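Local coordinates for uncharacterized protein (Pyrococcus horikoshii, PDB 1ZJJ) that probably acts as a magnesium-dependent phosphatase of the haloacid dehalogenase (HAD) superfamily, though its substrate is not established, at residues K45-R51 against S63-T68; I86-G90 against K134-A138; F148-D154 against G166-I171. One frame throughout, in Å; residues are numbered along the deposited sequence.

Along the chain the three contacts come strictly in series, none enclosing or crossing another. Interaction 1 closes first: 11 intervening residues bring strand 66-68 back against helix 47-56, which packs on the six-stranded parallel sheet whose central part carries the magnesium site. Interaction 2 spans 43 residues and joins strand 86-89, outermost in the second parallel sheet, to helix 132-143. Interaction 3 then closes another short loop, from strand 147-150 through two strands to helix 167-178. Interactions 2 and 3 serve the same four-stranded sheet and touch where L135 CD2 packs on I170 CG2; their centres lie about 12 Å apart. Interactions 1 and 3 lie on opposite sides of the chain's centre.

Interaction 1 (K45-R51 against S63-T68); sequences KTPEMYR and SSIIIT
The Y50 ring meets two methyl groups of 63-68 obliquely, so neither lies squarely over a face or at an edge: CG2 of I66, near the root of the ring, and CG2 of T68, which is 3.8 Å from Y50 CD1. The Y50 side chain also touches M8, T40 and N42, and it is about 7 Å from that of D9, a magnesium ligand. The puckered P47 ring turns CB and CG to the backbone oxygens of S63 and I66, P47 CB lying 3.5 Å from S63 O. I66 fills the middle of the contact. With CG1 anti to its carbonyl carbon (chi1 -61°) and the chain extended beyond, CD1 slides over the first helical turn and stops 3.5 Å from P47 O, an oxygen already holding R51 N in a helical hydrogen bond. The other branch, CG2, meets Y50 CB at 3.8 Å.

These two elements are the helix and the second strand of a beta-alpha-beta unit, strand 36-40, helix 47-56, strand 66-68; the short axes approach to 8.4 Å at 127°. The helix starts with a capping box: T46 OG1 accepts from M49 N at 3.1 Å, and T46 N returns a weak bond to M49 SD. No direct hydrogen bond joins the segments, but one water bridges them: it lies 2.7 Å from T68 OG1 and gives a weak bond to K45 O. T68 OG1 also caps the next helix at L71 N. At the outer end, R51 runs extended past S63, and its NH1 is held by D60 and V61 O.

Interaction 2 (I86-G90 against K134-A138); sequences IFVIG and KLKYA
I89 reaches from strand 86-89 into the groove between K134 and A138, one turn apart on the helix. Its CB leaves the strand toward the helix; CG1, anti to the carbonyl carbon (chi1 -78°), then lies 4.1 Å from K134 CB, where the two side chains run alongside with opposite headings. CD1 at the tip is 3.6 Å from A138 CB and rests close to K134 O. That oxygen is engaged by A138 N in the helical hydrogen bond, so the methyl covers a satisfied group.

F87, two residues earlier, carries the neighbouring part of the contact. Its CG stands anti to the backbone N (chi1 179°), which sends the ring out to the helix. There K134 O lies near the ring plane at the edge, 3.8 Å from F87 CE2, and Y137 CB meets CZ obliquely at 4.0 Å. The K134 chain, extended beyond CG, carries NZ past the strand end to a water at 2.9 Å; this water also accepts from G90 N and can donate to V88 O, and D127 gives NZ a salt-bridge partner.

Y137 turns its ring to W116 and helix 108-115, and with L135 it also packs on the second subunit. Axes 9.3 Å apart at 149° describe a helix packed roughly antiparallel on the outermost strand of this chain's four-stranded sheet, consistent with the alpha/beta cap of UmpH-like HAD phosphatases.

Interaction 3 (F148-D154 against G166-I171); sequences FIGTNPD and GAGSII
At the C-terminal end of strand 147-150 the chain turns through T151-D154 and meets the first turn of helix 167-178; the side chain of D154 lies about 7 Å from the bound magnesium. One hydrogen bond joins the segments: G168 N donates to D154 O at 2.8 Å, from 46° above the carbonyl plane and with an N-H...O angle of 142°. A CA-H...O contact from G168 CA to P153 O adds to it. G166 and G168, with no side chain, let the backbones meet at D154 O and, for G168, at P153 O.

Just behind, A167 CB sits against the amide of N152, 3.5 Å from OD1. The amide is fixed at both ends: T151 OG1 donates to OD1 in the carbonyl plane at 2.6 Å, while ND2 gives a bond of 167° to D154 OD2, entering above the carboxylate plane. N41 also donates to that oxygen. A water bridges the segments here, accepting from A167 N and, weakly, from N152 ND2.

Farther along, I171 CD1 wedges over G150, 3.5 Å from its CA, and closes on N152 O at 3.2 Å. The F148 ring is turned so that I171 O lies in its plane, 3.6 Å from CZ. The N152 backbone oxygen is buried without a polar partner, whereas two amide donors hold D154 OD2, so that N152 and N41 together fix the rotation of the D154 carboxylate.

Interaction 1 (K45-R51 against S63-T68)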
ATOM      1  N   LYS B  45     -15.152  -7.539 -12.531  1.00 21.15           N
ATOM      2  CA  LYS B  45     -16.244  -8.148 -13.295  1.00 25.45           C
ATOM      3  C   LYS B  45     -15.928  -8.242 -14.790  1.00 25.97           C
ATOM      4  O   LYS B  45     -15.143  -7.477 -15.334  1.00 27.38           O
ATOM      5  CB  LYS B  45     -17.499  -7.290 -13.100  1.00 25.62           C
ATOM      6  CG  LYS B  45     -18.084  -7.407 -11.688  1.00 29.03           C
ATOM      7  CD  LYS B  45     -19.426  -6.679 -11.555  1.00 32.62           C
ATOM      8  CE  LYS B  45     -20.032  -6.813 -10.152  1.00 31.94           C
ATOM      9  NZ  LYS B  45     -19.341  -5.913  -9.229  1.00 36.36           N
ATOM     10  N   THR B  46     -16.539  -9.249 -15.456  1.00 26.82           N
ATOM     11  CA  THR B  46     -16.367  -9.337 -16.905  1.00 27.03           C
ATOM     12  C   THR B  46     -17.317  -8.403 -17.646  1.00 25.35           C
ATOM     13  O   THR B  46     -18.299  -7.905 -17.107  1.00 26.90           O
ATOM     14  CB  THR B  46     -16.654 -10.766 -17.384  1.00 26.73           C
ATOM     15  OG1 THR B  46     -17.980 -11.136 -17.008  1.00 28.83           O
ATOM     16  CG2 THR B  46     -15.650 -11.760 -16.797  1.00 31.19           C
ATOM     17  N   PRO B  47     -16.964  -8.142 -18.907  1.00 24.86           N
ATOM     18  CA  PRO B  47     -17.842  -7.420 -19.816  1.00 24.44           C
ATOM     19  C   PRO B  47     -19.252  -8.026 -19.809  1.00 24.08           C
ATOM     20  O   PRO B  47     -20.255  -7.330 -19.839  1.00 22.14           O
ATOM     21  CB  PRO B  47     -17.218  -7.474 -21.205  1.00 23.71           C
ATOM     22  CG  PRO B  47     -15.725  -7.668 -20.933  1.00 22.39           C
ATOM     23  CD  PRO B  47     -15.746  -8.546 -19.599  1.00 24.33           C
ATOM     24  N   GLU B  48     -19.305  -9.375 -19.825  1.00 23.91           N
ATOM     25  CA  GLU B  48     -20.599 -10.044 -19.742  1.00 25.44           C
ATOM     26  C   GLU B  48     -21.375  -9.649 -18.485  1.00 24.77           C
ATOM     27  O   GLU B  48     -22.556  -9.323 -18.526  1.00 24.18           O
ATOM     28  CB  GLU B  48     -20.355 -11.551 -19.759  1.00 29.73           C
ATOM     29  CG  GLU B  48     -19.943 -12.048 -21.142  1.00 34.22           C
ATOM     30  CD  GLU B  48     -18.438 -11.983 -21.252  1.00 38.63           C
ATOM     31  OE1 GLU B  48     -17.784 -12.180 -20.240  1.00 42.04           O
ATOM     32  OE2 GLU B  48     -17.933 -11.707 -22.350  1.00 40.64           O
ATOM     33  N   MET B  49     -20.690  -9.702 -17.345  1.00 24.57           N
ATOM     34  CA  MET B  49     -21.299  -9.346 -16.068  1.00 24.96           C
ATOM     35  C   MET B  49     -21.788  -7.909 -16.111  1.00 23.88           C
ATOM     36  O   MET B  49     -22.851  -7.590 -15.583  1.00 23.29           O
ATOM     37  CB  MET B  49     -20.293  -9.504 -14.923  1.00 28.89           C
ATOM     38  CG  MET B  49     -20.079 -10.935 -14.445  1.00 33.00           C
ATOM     39  SD  MET B  49     -18.772 -11.076 -13.193  1.00 36.70           S
ATOM     40  CE  MET B  49     -17.550 -11.991 -14.077  1.00 33.40           C
ATOM     41  N   TYR B  50     -21.009  -7.037 -16.741  1.00 22.72           N
ATOM     42  CA  TYR B  50     -21.395  -5.638 -16.828  1.00 21.40           C
ATOM     43  C   TYR B  50     -22.622  -5.444 -17.704  1.00 20.52           C
ATOM     44  O   TYR B  50     -23.458  -4.582 -17.421  1.00 19.19           O
ATOM     45  CB  TYR B  50     -20.217  -4.788 -17.322  1.00 21.11           C
ATOM     46  CG  TYR B  50     -19.402  -4.245 -16.173  1.00 22.18           C
ATOM     47  CD1 TYR B  50     -18.101  -4.689 -15.934  1.00 23.99           C
ATOM     48  CD2 TYR B  50     -19.959  -3.322 -15.281  1.00 22.80           C
ATOM     49  CE1 TYR B  50     -17.378  -4.233 -14.837  1.00 25.12           C
ATOM     50  CE2 TYR B  50     -19.247  -2.863 -14.182  1.00 25.99           C
ATOM     51  CZ  TYR B  50     -17.958  -3.321 -13.963  1.00 26.58           C
ATOM     52  OH  TYR B  50     -17.254  -2.872 -12.867  1.00 28.69           O
ATOM     53  N   ARG B  51     -22.743  -6.244 -18.762  1.00 18.78           N
ATOM     54  CA  ARG B  51     -23.918  -6.136 -19.623  1.00 19.05           C
ATOM     55  C   ARG B  51     -25.151  -6.429 -18.771  1.00 19.98           C
ATOM     56  O   ARG B  51     -26.178  -5.773 -18.916  1.00 20.45           O
ATOM     57  CB  ARG B  51     -23.855  -7.129 -20.790  1.00 18.40           C
ATOM     58  CG  ARG B  51     -25.195  -7.347 -21.491  1.00 18.64           C
ATOM     59  CD  ARG B  51     -25.075  -8.348 -22.633  1.00 22.53           C
ATOM     60  NE  ARG B  51     -26.362  -8.937 -23.015  1.00 23.52           N
ATOM     61  CZ  ARG B  51     -27.360  -8.273 -23.595  1.00 26.34           C
ATOM     62  NH1 ARG B  51     -27.238  -6.982 -23.873  1.00 24.83           N
ATOM     63  NH2 ARG B  51     -28.491  -8.905 -23.899  1.00 25.06           N
ATOM     64  N   SER B  63     -21.945  -6.806 -24.788  1.00 21.91           N
ATOM     65  CA  SER B  63     -20.756  -6.866 -23.951  1.00 21.89           C
ATOM     66  C   SER B  63     -19.529  -6.569 -24.822  1.00 21.22           C
ATOM     67  O   SER B  63     -18.438  -6.322 -24.313  1.00 21.46           O
ATOM     68  CB  SER B  63     -20.620  -8.258 -23.327  1.00 22.33           C
ATOM     69  OG  SER B  63     -20.438  -9.238 -24.336  1.00 22.09           O
ATOM     70  N   SER B  64     -19.710  -6.578 -26.139  1.00 20.71           N
ATOM     71  CA  SER B  64     -18.590  -6.312 -27.039  1.00 21.08           C
ATOM     72  C   SER B  64     -18.103  -4.860 -27.011  1.00 21.62           C
ATOM     73  O   SER B  64     -16.978  -4.579 -27.419  1.00 19.44           O
ATOM     74  CB  SER B  64     -18.933  -6.716 -28.480  1.00 23.28           C
ATOM     75  OG  SER B  64     -19.866  -5.829 -29.067  1.00 25.29           O
ATOM     76  N   ILE B  65     -18.930  -3.931 -26.540  1.00 20.49           N
ATOM     77  CA  ILE B  65     -18.476  -2.549 -26.472  1.00 20.21           C
ATOM     78  C   ILE B  65     -18.156  -2.141 -25.035  1.00 18.62           C
ATOM     79  O   ILE B  65     -17.961  -0.963 -24.743  1.00 20.57           O
ATOM     80  CB  ILE B  65     -19.508  -1.563 -27.103  1.00 22.75           C
ATOM     81  CG1 ILE B  65     -20.874  -1.694 -26.428  1.00 24.64           C
ATOM     82  CG2 ILE B  65     -19.631  -1.833 -28.590  1.00 24.35           C
ATOM     83  CD1 ILE B  65     -20.990  -0.968 -25.115  1.00 23.93           C
ATOM     84  N   ILE B  66     -18.106  -3.124 -24.141  1.00 18.69           N
ATOM     85  CA  ILE B  66     -17.782  -2.879 -22.733  1.00 17.81           C
ATOM     86  C   ILE B  66     -16.319  -3.250 -22.481  1.00 18.92           C
ATOM     87  O   ILE B  66     -15.954  -4.426 -22.510  1.00 20.26           O
ATOM     88  CB  ILE B  66     -18.662  -3.720 -21.779  1.00 17.78           C
ATOM     89  CG1 ILE B  66     -20.137  -3.356 -21.971  1.00 16.18           C
ATOM     90  CG2 ILE B  66     -18.230  -3.484 -20.322  1.00 16.63           C
ATOM     91  CD1 ILE B  66     -21.099  -4.153 -21.093  1.00 13.47           C
ATOM     92  N   ILE B  67     -15.488  -2.244 -22.235  1.00 19.45           N
ATOM     93  CA  ILE B  67     -14.066  -2.467 -21.990  1.00 19.37           C
ATOM     94  C   ILE B  67     -13.737  -2.296 -20.515  1.00 19.49           C
ATOM     95  O   ILE B  67     -13.934  -1.224 -19.944  1.00 17.84           O
ATOM     96  CB  ILE B  67     -13.209  -1.476 -22.797  1.00 20.35           C
ATOM     97  CG1 ILE B  67     -13.587  -1.558 -24.275  1.00 19.04           C
ATOM     98  CG2 ILE B  67     -11.726  -1.777 -22.597  1.00 23.01           C
ATOM     99  CD1 ILE B  67     -12.958  -0.476 -25.109  1.00 21.02           C
ATOM    100  N   THR B  68     -13.238  -3.365 -19.908  1.00 16.82           N
ATOM    101  CA  THR B  68     -12.864  -3.353 -18.502  1.00 16.83           C
ATOM    102  C   THR B  68     -11.341  -3.296 -18.431  1.00 17.03           C
ATOM    103  O   THR B  68     -10.655  -3.649 -19.399  1.00 16.35           O
ATOM    104  CB  THR B  68     -13.328  -4.633 -17.794  1.00 17.48           C
ATOM    105  OG1 THR B  68     -12.694  -5.766 -18.405  1.00 19.15           O
ATOM    106  CG2 THR B  68     -14.843  -4.792 -17.907  1.00 19.73           C
TER
HETATM  107  O   HOH W   1     -12.876  -8.389 -17.694  1.00 22.16           O

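Interaction 2 (I86-G90 against K134-A138)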
ATOM      1  N   ILE B  86       1.416 -16.630 -14.976  1.00 17.98           N
ATOM      2  CA  ILE B  86       0.859 -15.478 -14.280  1.00 18.47           C
ATOM      3  C   ILE B  86       0.394 -15.764 -12.856  1.00 18.35           C
ATOM      4  O   ILE B  86      -0.205 -16.817 -12.573  1.00 20.19           O
ATOM      5  CB  ILE B  86      -0.383 -14.933 -15.058  1.00 18.87           C
ATOM      6  CG1 ILE B  86      -0.021 -14.744 -16.534  1.00 20.55           C
ATOM      7  CG2 ILE B  86      -0.882 -13.608 -14.422  1.00 20.19           C
ATOM      8  CD1 ILE B  86      -1.224 -14.567 -17.468  1.00 21.22           C
ATOM      9  N   PHE B  87       0.659 -14.815 -11.966  1.00 17.51           N
ATOM     10  CA  PHE B  87       0.179 -14.909 -10.597  1.00 18.21           C
ATOM     11  C   PHE B  87      -0.808 -13.747 -10.517  1.00 19.06           C
ATOM     12  O   PHE B  87      -0.460 -12.613 -10.836  1.00 20.18           O
ATOM     13  CB  PHE B  87       1.294 -14.702  -9.581  1.00 19.16           C
ATOM     14  CG  PHE B  87       0.818 -14.771  -8.160  1.00 19.25           C
ATOM     15  CD1 PHE B  87       0.352 -15.971  -7.628  1.00 21.36           C
ATOM     16  CD2 PHE B  87       0.794 -13.632  -7.362  1.00 18.71           C
ATOM     17  CE1 PHE B  87      -0.134 -16.039  -6.318  1.00 20.74           C
ATOM     18  CE2 PHE B  87       0.312 -13.681  -6.054  1.00 18.42           C
ATOM     19  CZ  PHE B  87      -0.155 -14.889  -5.529  1.00 21.62           C
ATOM     20  N   VAL B  88      -2.035 -14.024 -10.101  1.00 18.24           N
ATOM     21  CA  VAL B  88      -3.043 -12.981 -10.042  1.00 19.45           C
ATOM     22  C   VAL B  88      -3.568 -12.615  -8.665  1.00 18.73           C
ATOM     23  O   VAL B  88      -3.815 -13.477  -7.822  1.00 18.35           O
ATOM     24  CB  VAL B  88      -4.269 -13.362 -10.894  1.00 20.77           C
ATOM     25  CG1 VAL B  88      -5.326 -12.265 -10.813  1.00 23.26           C
ATOM     26  CG2 VAL B  88      -3.845 -13.610 -12.330  1.00 22.57           C
ATOM     27  N   ILE B  89      -3.737 -11.314  -8.458  1.00 16.62           N
ATOM     28  CA  ILE B  89      -4.317 -10.780  -7.235  1.00 17.24           C
ATOM     29  C   ILE B  89      -5.513 -10.008  -7.768  1.00 18.61           C
ATOM     30  O   ILE B  89      -5.350  -8.991  -8.449  1.00 16.96           O
ATOM     31  CB  ILE B  89      -3.366  -9.823  -6.488  1.00 18.21           C
ATOM     32  CG1 ILE B  89      -2.316 -10.640  -5.719  1.00 16.35           C
ATOM     33  CG2 ILE B  89      -4.171  -8.925  -5.534  1.00 16.85           C
ATOM     34  CD1 ILE B  89      -1.220  -9.802  -5.070  1.00 17.68           C
ATOM     35  N   GLY B  90      -6.711 -10.514  -7.502  1.00 18.16           N
ATOM     36  CA  GLY B  90      -7.896  -9.841  -7.995  1.00 20.69           C
ATOM     37  C   GLY B  90      -9.128 -10.716  -7.979  1.00 21.57           C
ATOM     38  O   GLY B  90      -9.097 -11.838  -7.467  1.00 20.85           O
ATOM     39  N   LYS B 134      -0.903 -13.183  -0.144  1.00 19.97           N
ATOM     40  CA  LYS B 134      -0.902 -12.836  -1.560  1.00 19.49           C
ATOM     41  C   LYS B 134       0.151 -11.764  -1.845  1.00 18.63           C
ATOM     42  O   LYS B 134       0.900 -11.867  -2.817  1.00 18.83           O
ATOM     43  CB  LYS B 134      -2.284 -12.350  -1.995  1.00 21.42           C
ATOM     44  CG  LYS B 134      -3.346 -13.435  -2.002  1.00 22.81           C
ATOM     45  CD  LYS B 134      -4.633 -12.937  -2.633  1.00 26.48           C
ATOM     46  CE  LYS B 134      -5.729 -13.983  -2.557  1.00 26.84           C
ATOM     47  NZ  LYS B 134      -6.969 -13.508  -3.234  1.00 30.66           N
ATOM     48  N   LEU B 135       0.211 -10.733  -1.003  1.00 18.57           N
ATOM     49  CA  LEU B 135       1.204  -9.674  -1.178  1.00 18.75           C
ATOM     50  C   LEU B 135       2.618 -10.246  -1.117  1.00 19.32           C
ATOM     51  O   LEU B 135       3.518  -9.799  -1.833  1.00 18.78           O
ATOM     52  CB  LEU B 135       1.058  -8.610  -0.084  1.00 18.34           C
ATOM     53  CG  LEU B 135      -0.220  -7.776  -0.118  1.00 19.63           C
ATOM     54  CD1 LEU B 135      -0.242  -6.831   1.077  1.00 18.18           C
ATOM     55  CD2 LEU B 135      -0.280  -6.994  -1.431  1.00 19.05           C
ATOM     56  N   LYS B 136       2.805 -11.232  -0.248  1.00 17.58           N
ATOM     57  CA  LYS B 136       4.102 -11.871  -0.076  1.00 17.75           C
ATOM     58  C   LYS B 136       4.589 -12.537  -1.367  1.00 17.36           C
ATOM     59  O   LYS B 136       5.663 -12.216  -1.869  1.00 17.56           O
ATOM     60  CB  LYS B 136       4.022 -12.907   1.049  1.00 18.14           C
ATOM     61  CG  LYS B 136       5.329 -13.650   1.306  1.00 21.33           C
ATOM     62  CD  LYS B 136       5.146 -14.777   2.316  1.00 21.83           C
ATOM     63  CE  LYS B 136       4.193 -15.858   1.813  1.00 25.34           C
ATOM     64  NZ  LYS B 136       4.115 -17.007   2.765  1.00 25.07           N
ATOM     65  N   TYR B 137       3.805 -13.465  -1.905  1.00 17.93           N
ATOM     66  CA  TYR B 137       4.207 -14.145  -3.132  1.00 18.93           C
ATOM     67  C   TYR B 137       4.330 -13.197  -4.316  1.00 18.91           C
ATOM     68  O   TYR B 137       5.212 -13.363  -5.160  1.00 19.01           O
ATOM     69  CB  TYR B 137       3.240 -15.289  -3.445  1.00 20.97           C
ATOM     70  CG  TYR B 137       3.427 -16.442  -2.492  1.00 21.16           C
ATOM     71  CD1 TYR B 137       4.669 -17.058  -2.369  1.00 22.80           C
ATOM     72  CD2 TYR B 137       2.393 -16.867  -1.659  1.00 23.22           C
ATOM     73  CE1 TYR B 137       4.885 -18.066  -1.433  1.00 24.60           C
ATOM     74  CE2 TYR B 137       2.596 -17.880  -0.714  1.00 23.73           C
ATOM     75  CZ  TYR B 137       3.848 -18.471  -0.610  1.00 25.08           C
ATOM     76  OH  TYR B 137       4.080 -19.464   0.316  1.00 27.37           O
ATOM     77  N   ALA B 138       3.466 -12.188  -4.375  1.00 18.15           N
ATOM     78  CA  ALA B 138       3.534 -11.228  -5.470  1.00 18.08           C
ATOM     79  C   ALA B 138       4.860 -10.473  -5.379  1.00 17.75           C
ATOM     80  O   ALA B 138       5.518 -10.223  -6.387  1.00 19.56           O
ATOM     81  CB  ALA B 138       2.362 -10.251  -5.392  1.00 18.44           C
TER
HETATM   82  O   HOH W   2      -6.447 -13.043  -6.049  1.00 30.94           O

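Interaction 3 (F148-D154 against G166-I171)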
ATOM      1  N   PHE B 148       5.445  -6.478 -13.179  1.00 15.12           N
ATOM      2  CA  PHE B 148       4.544  -5.929 -12.172  1.00 15.29           C
ATOM      3  C   PHE B 148       3.509  -5.129 -12.966  1.00 14.80           C
ATOM      4  O   PHE B 148       3.810  -4.052 -13.480  1.00 14.61           O
ATOM      5  CB  PHE B 148       5.348  -5.029 -11.219  1.00 14.88           C
ATOM      6  CG  PHE B 148       4.536  -4.366 -10.126  1.00 15.04           C
ATOM      7  CD1 PHE B 148       3.197  -4.684  -9.908  1.00 16.30           C
ATOM      8  CD2 PHE B 148       5.140  -3.419  -9.298  1.00 15.06           C
ATOM      9  CE1 PHE B 148       2.470  -4.060  -8.877  1.00 16.86           C
ATOM     10  CE2 PHE B 148       4.426  -2.792  -8.268  1.00 16.60           C
ATOM     11  CZ  PHE B 148       3.094  -3.110  -8.056  1.00 15.86           C
ATOM     12  N   ILE B 149       2.307  -5.687 -13.088  1.00 14.90           N
ATOM     13  CA  ILE B 149       1.210  -5.063 -13.838  1.00 14.48           C
ATOM     14  C   ILE B 149       0.004  -4.737 -12.955  1.00 14.69           C
ATOM     15  O   ILE B 149      -0.509  -5.604 -12.242  1.00 16.55           O
ATOM     16  CB  ILE B 149       0.715  -5.998 -14.966  1.00 14.82           C
ATOM     17  CG1 ILE B 149       1.880  -6.375 -15.876  1.00 16.92           C
ATOM     18  CG2 ILE B 149      -0.397  -5.317 -15.768  1.00 14.11           C
ATOM     19  CD1 ILE B 149       1.631  -7.640 -16.685  1.00 18.40           C
ATOM     20  N   GLY B 150      -0.449  -3.489 -13.013  1.00 13.34           N
ATOM     21  CA  GLY B 150      -1.602  -3.077 -12.230  1.00 14.30           C
ATOM     22  C   GLY B 150      -2.763  -2.776 -13.161  1.00 15.68           C
ATOM     23  O   GLY B 150      -2.581  -2.085 -14.154  1.00 15.44           O
ATOM     24  N   THR B 151      -3.955  -3.286 -12.859  1.00 14.64           N
ATOM     25  CA  THR B 151      -5.089  -3.037 -13.741  1.00 15.22           C
ATOM     26  C   THR B 151      -5.502  -1.572 -13.817  1.00 14.22           C
ATOM     27  O   THR B 151      -5.823  -1.079 -14.892  1.00 13.57           O
ATOM     28  CB  THR B 151      -6.336  -3.878 -13.347  1.00 15.30           C
ATOM     29  OG1 THR B 151      -6.752  -3.543 -12.018  1.00 18.42           O
ATOM     30  CG2 THR B 151      -6.020  -5.366 -13.429  1.00 16.52           C
ATOM     31  N   ASN B 152      -5.490  -0.880 -12.685  1.00 14.41           N
ATOM     32  CA  ASN B 152      -5.886   0.524 -12.657  1.00 15.19           C
ATOM     33  C   ASN B 152      -5.306   1.226 -11.436  1.00 15.39           C
ATOM     34  O   ASN B 152      -4.996   0.589 -10.433  1.00 15.70           O
ATOM     35  CB  ASN B 152      -7.410   0.642 -12.673  1.00 14.09           C
ATOM     36  CG  ASN B 152      -8.062  -0.132 -11.562  1.00 16.46           C
ATOM     37  OD1 ASN B 152      -7.985  -1.357 -11.521  1.00 13.98           O
ATOM     38  ND2 ASN B 152      -8.708   0.577 -10.647  1.00 14.44           N
ATOM     39  N   PRO B 153      -5.161   2.558 -11.509  1.00 16.91           N
ATOM     40  CA  PRO B 153      -4.607   3.396 -10.442  1.00 16.84           C
ATOM     41  C   PRO B 153      -5.536   3.875  -9.329  1.00 16.26           C
ATOM     42  O   PRO B 153      -5.057   4.348  -8.308  1.00 17.48           O
ATOM     43  CB  PRO B 153      -4.024   4.565 -11.220  1.00 19.07           C
ATOM     44  CG  PRO B 153      -5.078   4.767 -12.273  1.00 17.59           C
ATOM     45  CD  PRO B 153      -5.361   3.351 -12.737  1.00 16.05           C
ATOM     46  N   ASP B 154      -6.847   3.752  -9.518  1.00 15.98           N
ATOM     47  CA  ASP B 154      -7.803   4.234  -8.524  1.00 15.41           C
ATOM     48  C   ASP B 154      -7.442   3.946  -7.072  1.00 17.26           C
ATOM     49  O   ASP B 154      -7.376   2.798  -6.639  1.00 15.86           O
ATOM     50  CB  ASP B 154      -9.190   3.671  -8.819  1.00 14.87           C
ATOM     51  CG  ASP B 154      -9.654   3.978 -10.231  1.00 14.82           C
ATOM     52  OD1 ASP B 154     -10.567   4.815 -10.399  1.00 16.26           O
ATOM     53  OD2 ASP B 154      -9.098   3.381 -11.171  1.00 15.09           O
ATOM     54  N   GLY B 166      -9.017   1.016  -3.140  1.00 14.63           N
ATOM     55  CA  GLY B 166      -9.079   0.588  -4.525  1.00 14.91           C
ATOM     56  C   GLY B 166      -7.835  -0.163  -4.974  1.00 14.26           C
ATOM     57  O   GLY B 166      -6.919  -0.398  -4.189  1.00 14.72           O
ATOM     58  N   ALA B 167      -7.796  -0.535  -6.248  1.00 16.73           N
ATOM     59  CA  ALA B 167      -6.657  -1.274  -6.777  1.00 16.78           C
ATOM     60  C   ALA B 167      -5.356  -0.502  -6.554  1.00 17.59           C
ATOM     61  O   ALA B 167      -4.326  -1.089  -6.226  1.00 17.05           O
ATOM     62  CB  ALA B 167      -6.860  -1.553  -8.264  1.00 18.35           C
ATOM     63  N   GLY B 168      -5.417   0.816  -6.719  1.00 15.51           N
ATOM     64  CA  GLY B 168      -4.236   1.644  -6.545  1.00 17.13           C
ATOM     65  C   GLY B 168      -3.630   1.509  -5.161  1.00 15.95           C
ATOM     66  O   GLY B 168      -2.420   1.652  -4.975  1.00 14.96           O
ATOM     67  N   SER B 169      -4.493   1.231  -4.191  1.00 16.06           N
ATOM     68  CA  SER B 169      -4.103   1.059  -2.797  1.00 17.83           C
ATOM     69  C   SER B 169      -3.254  -0.198  -2.670  1.00 16.51           C
ATOM     70  O   SER B 169      -2.225  -0.206  -1.997  1.00 16.26           O
ATOM     71  CB  SER B 169      -5.363   0.919  -1.924  1.00 19.48           C
ATOM     72  OG  SER B 169      -5.051   0.457  -0.623  1.00 26.99           O
ATOM     73  N   ILE B 170      -3.705  -1.262  -3.324  1.00 14.92           N
ATOM     74  CA  ILE B 170      -3.000  -2.537  -3.285  1.00 16.89           C
ATOM     75  C   ILE B 170      -1.706  -2.438  -4.082  1.00 15.72           C
ATOM     76  O   ILE B 170      -0.647  -2.898  -3.643  1.00 15.51           O
ATOM     77  CB  ILE B 170      -3.890  -3.660  -3.854  1.00 16.87           C
ATOM     78  CG1 ILE B 170      -5.193  -3.711  -3.057  1.00 14.57           C
ATOM     79  CG2 ILE B 170      -3.163  -5.005  -3.784  1.00 17.64           C
ATOM     80  CD1 ILE B 170      -6.214  -4.714  -3.559  1.00 13.64           C
ATOM     81  N   ILE B 171      -1.794  -1.816  -5.255  1.00 15.45           N
ATOM     82  CA  ILE B 171      -0.634  -1.640  -6.116  1.00 14.01           C
ATOM     83  C   ILE B 171       0.433  -0.828  -5.395  1.00 15.52           C
ATOM     84  O   ILE B 171       1.624  -1.108  -5.519  1.00 15.53           O
ATOM     85  CB  ILE B 171      -1.027  -0.931  -7.441  1.00 15.17           C
ATOM     86  CG1 ILE B 171      -1.857  -1.884  -8.306  1.00 16.74           C
ATOM     87  CG2 ILE B 171       0.217  -0.470  -8.192  1.00 13.60           C
ATOM     88  CD1 ILE B 171      -2.597  -1.205  -9.436  1.00 17.12           C
TER
HETATM   89  O   HOH W   3     -10.524  -0.262  -7.997  1.00  5.67           O